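Local coordinates for DNA protection during starvation protein (Mycobacterium smegmatis, PDB 2YW6) that probably oxidises ferrous iron with hydrogen peroxide and stores it as a ferric mineral inside a hollow twelve-subunit shell, protecting DNA from oxidative damage, at residues Ser15-Leu20 with Glu125-Leu130. Sequence-based numbering, arbitrary orientation.
Sequences SDVADL and EKLEDL
Leu127 meets both Val17 and Leu20, mainly through its CD2 methyl. This CD2 lies 3.3 Å from Val17 CG1 and 3.4 Å from Leu20 CD1. The end of Leu20 meets the end of Leu127 head on, and Leu20 CD1 also touches Leu127 CG at 3.6 Å. Val17 instead crosses Leu127 at a slant. Its two methyls divide the work. CG1 is anti to the backbone N (chi1 -176°) and meets Leu127, while CG2 packs 3.5 Å from Leu130 CB. Val17 and Leu130 run past each other in opposite directions. At the more exposed margin, Lys126 offers its CB to Leu20 CD1 at 3.9 Å, and the rest of its bent chain leads away.

Val17 and Leu20 are one turn apart on helix 12-41. Leu127 belongs to the last part of helix 102-127, and Leu130 follows in the connection to helix 132-155. A backbone hydrogen bond from Leu130 N to Leu127 O, 3.0 Å, ties the two together. Helix 132-155 adds Ser134 against Val17, and Gln135 and Leu138 against Leu127. The contact joins the first turns of helix 12-41 to this connection, at one end of the ferritin-like four-helix bundle, away from the probable iron-binding residues. No hydrogen bond or salt bridge joins the two segments. Their association rests on van der Waals contact between aliphatic groups: Val17 and Leu127 are buried, Leu20 and Leu130 partly open to solvent.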
loop_
_atom_site.group_PDB
_atom_site.type_symbol
_atom_site.label_atom_id
_atom_site.label_comp_id
_atom_site.label_asym_id
_atom_site.label_seq_id
_atom_site.Cartn_x
_atom_site.Cartn_y
_atom_site.Cartn_z
ATOM N N SER B 15 39.849 -15.081 7.252
ATOM C CA SER B 15 39.742 -15.484 8.647
ATOM C C SER B 15 39.831 -14.241 9.530
ATOM O O SER B 15 39.000 -14.032 10.410
ATOM C CB SER B 15 40.868 -16.455 9.003
ATOM O OG SER B 15 40.786 -16.852 10.359
ATOM N N ASP B 16 40.843 -13.417 9.270
ATOM C CA ASP B 16 41.077 -12.183 10.022
ATOM C C ASP B 16 39.907 -11.208 9.906
ATOM O O ASP B 16 39.512 -10.575 10.884
ATOM C CB ASP B 16 42.365 -11.506 9.526
ATOM C CG ASP B 16 43.609 -12.337 9.802
ATOM O OD1 ASP B 16 43.861 -12.653 10.980
ATOM O OD2 ASP B 16 44.336 -12.671 8.840
ATOM N N VAL B 17 39.367 -11.071 8.703
ATOM C CA VAL B 17 38.240 -10.179 8.490
ATOM C C VAL B 17 37.047 -10.720 9.282
ATOM O O VAL B 17 36.343 -9.974 9.974
ATOM C CB VAL B 17 37.851 -10.120 7.003
ATOM C CG1 VAL B 17 36.744 -9.106 6.798
ATOM C CG2 VAL B 17 39.060 -9.770 6.161
ATOM N N ALA B 18 36.836 -12.031 9.173
ATOM C CA ALA B 18 35.735 -12.702 9.855
ATOM C C ALA B 18 35.768 -12.409 11.355
ATOM O O ALA B 18 34.719 -12.239 11.982
ATOM C CB ALA B 18 35.789 -14.225 9.591
ATOM N N ASP B 19 36.966 -12.335 11.925
ATOM C CA ASP B 19 37.107 -12.036 13.345
ATOM C C ASP B 19 36.697 -10.593 13.633
ATOM O O ASP B 19 35.949 -10.330 14.581
ATOM C CB ASP B 19 38.544 -12.277 13.791
ATOM C CG ASP B 19 38.909 -13.738 13.762
ATOM O OD1 ASP B 19 40.035 -14.085 14.161
ATOM O OD2 ASP B 19 38.059 -14.548 13.339
ATOM N N LEU B 20 37.189 -9.666 12.814
ATOM C CA LEU B 20 36.849 -8.259 12.967
ATOM C C LEU B 20 35.340 -8.101 12.983
ATOM O O LEU B 20 34.799 -7.352 13.800
ATOM C CB LEU B 20 37.395 -7.441 11.805
ATOM C CG LEU B 20 38.792 -6.852 11.886
ATOM C CD1 LEU B 20 39.031 -5.987 10.646
ATOM C CD2 LEU B 20 38.921 -6.016 13.132
ATOM N N GLU B 125 39.362 1.058 8.783
ATOM C CA GLU B 125 40.772 1.292 8.561
ATOM C C GLU B 125 41.533 -0.047 8.370
ATOM O O GLU B 125 42.339 -0.177 7.468
ATOM C CB GLU B 125 41.325 2.093 9.762
ATOM C CG GLU B 125 42.746 2.614 9.648
ATOM C CD GLU B 125 43.152 3.441 10.922
ATOM O OE1 GLU B 125 42.686 3.071 12.047
ATOM O OE2 GLU B 125 43.914 4.444 10.808
ATOM N N LYS B 126 41.224 -1.046 9.190
ATOM C CA LYS B 126 41.871 -2.356 9.147
ATOM C C LYS B 126 41.425 -3.215 7.961
ATOM O O LYS B 126 42.173 -4.089 7.522
ATOM C CB LYS B 126 41.603 -3.101 10.449
ATOM C CG LYS B 126 42.845 -3.463 11.200
ATOM C CD LYS B 126 42.747 -3.236 12.708
ATOM C CE LYS B 126 44.146 -2.992 13.307
ATOM N NZ LYS B 126 45.293 -3.404 12.424
ATOM N N LEU B 127 40.223 -2.948 7.439
ATOM C CA LEU B 127 39.719 -3.730 6.307
ATOM C C LEU B 127 40.163 -3.213 4.934
ATOM O O LEU B 127 39.926 -3.849 3.894
ATOM C CB LEU B 127 38.188 -3.798 6.372
ATOM C CG LEU B 127 37.683 -4.561 7.600
ATOM C CD1 LEU B 127 36.203 -4.259 7.854
ATOM C CD2 LEU B 127 37.910 -6.065 7.389
ATOM N N GLU B 128 40.798 -2.049 4.947
ATOM C CA GLU B 128 41.284 -1.397 3.735
ATOM C C GLU B 128 42.092 -2.337 2.835
ATOM O O GLU B 128 41.973 -2.287 1.613
ATOM C CB GLU B 128 42.142 -0.178 4.105
ATOM C CG GLU B 128 42.446 0.745 2.948
ATOM C CD GLU B 128 41.197 1.395 2.383
ATOM O OE1 GLU B 128 40.472 2.053 3.155
ATOM O OE2 GLU B 128 40.936 1.257 1.167
ATOM N N ASP B 129 42.903 -3.202 3.431
ATOM C CA ASP B 129 43.709 -4.104 2.624
ATOM C C ASP B 129 43.374 -5.575 2.839
ATOM O O ASP B 129 44.190 -6.456 2.564
ATOM C CB ASP B 129 45.189 -3.851 2.901
ATOM C CG ASP B 129 45.594 -2.425 2.598
ATOM O OD1 ASP B 129 45.391 -1.985 1.446
ATOM O OD2 ASP B 129 46.110 -1.744 3.508
ATOM N N LEU B 130 42.163 -5.835 3.322
ATOM C CA LEU B 130 41.719 -7.198 3.573
ATOM C C LEU B 130 40.489 -7.553 2.759
ATOM O O LEU B 130 40.446 -8.594 2.106
ATOM C CB LEU B 130 41.406 -7.390 5.057
ATOM C CG LEU B 130 42.587 -7.339 6.020
ATOM C CD1 LEU B 130 42.068 -7.339 7.445
ATOM C CD2 LEU B 130 43.506 -8.533 5.774
#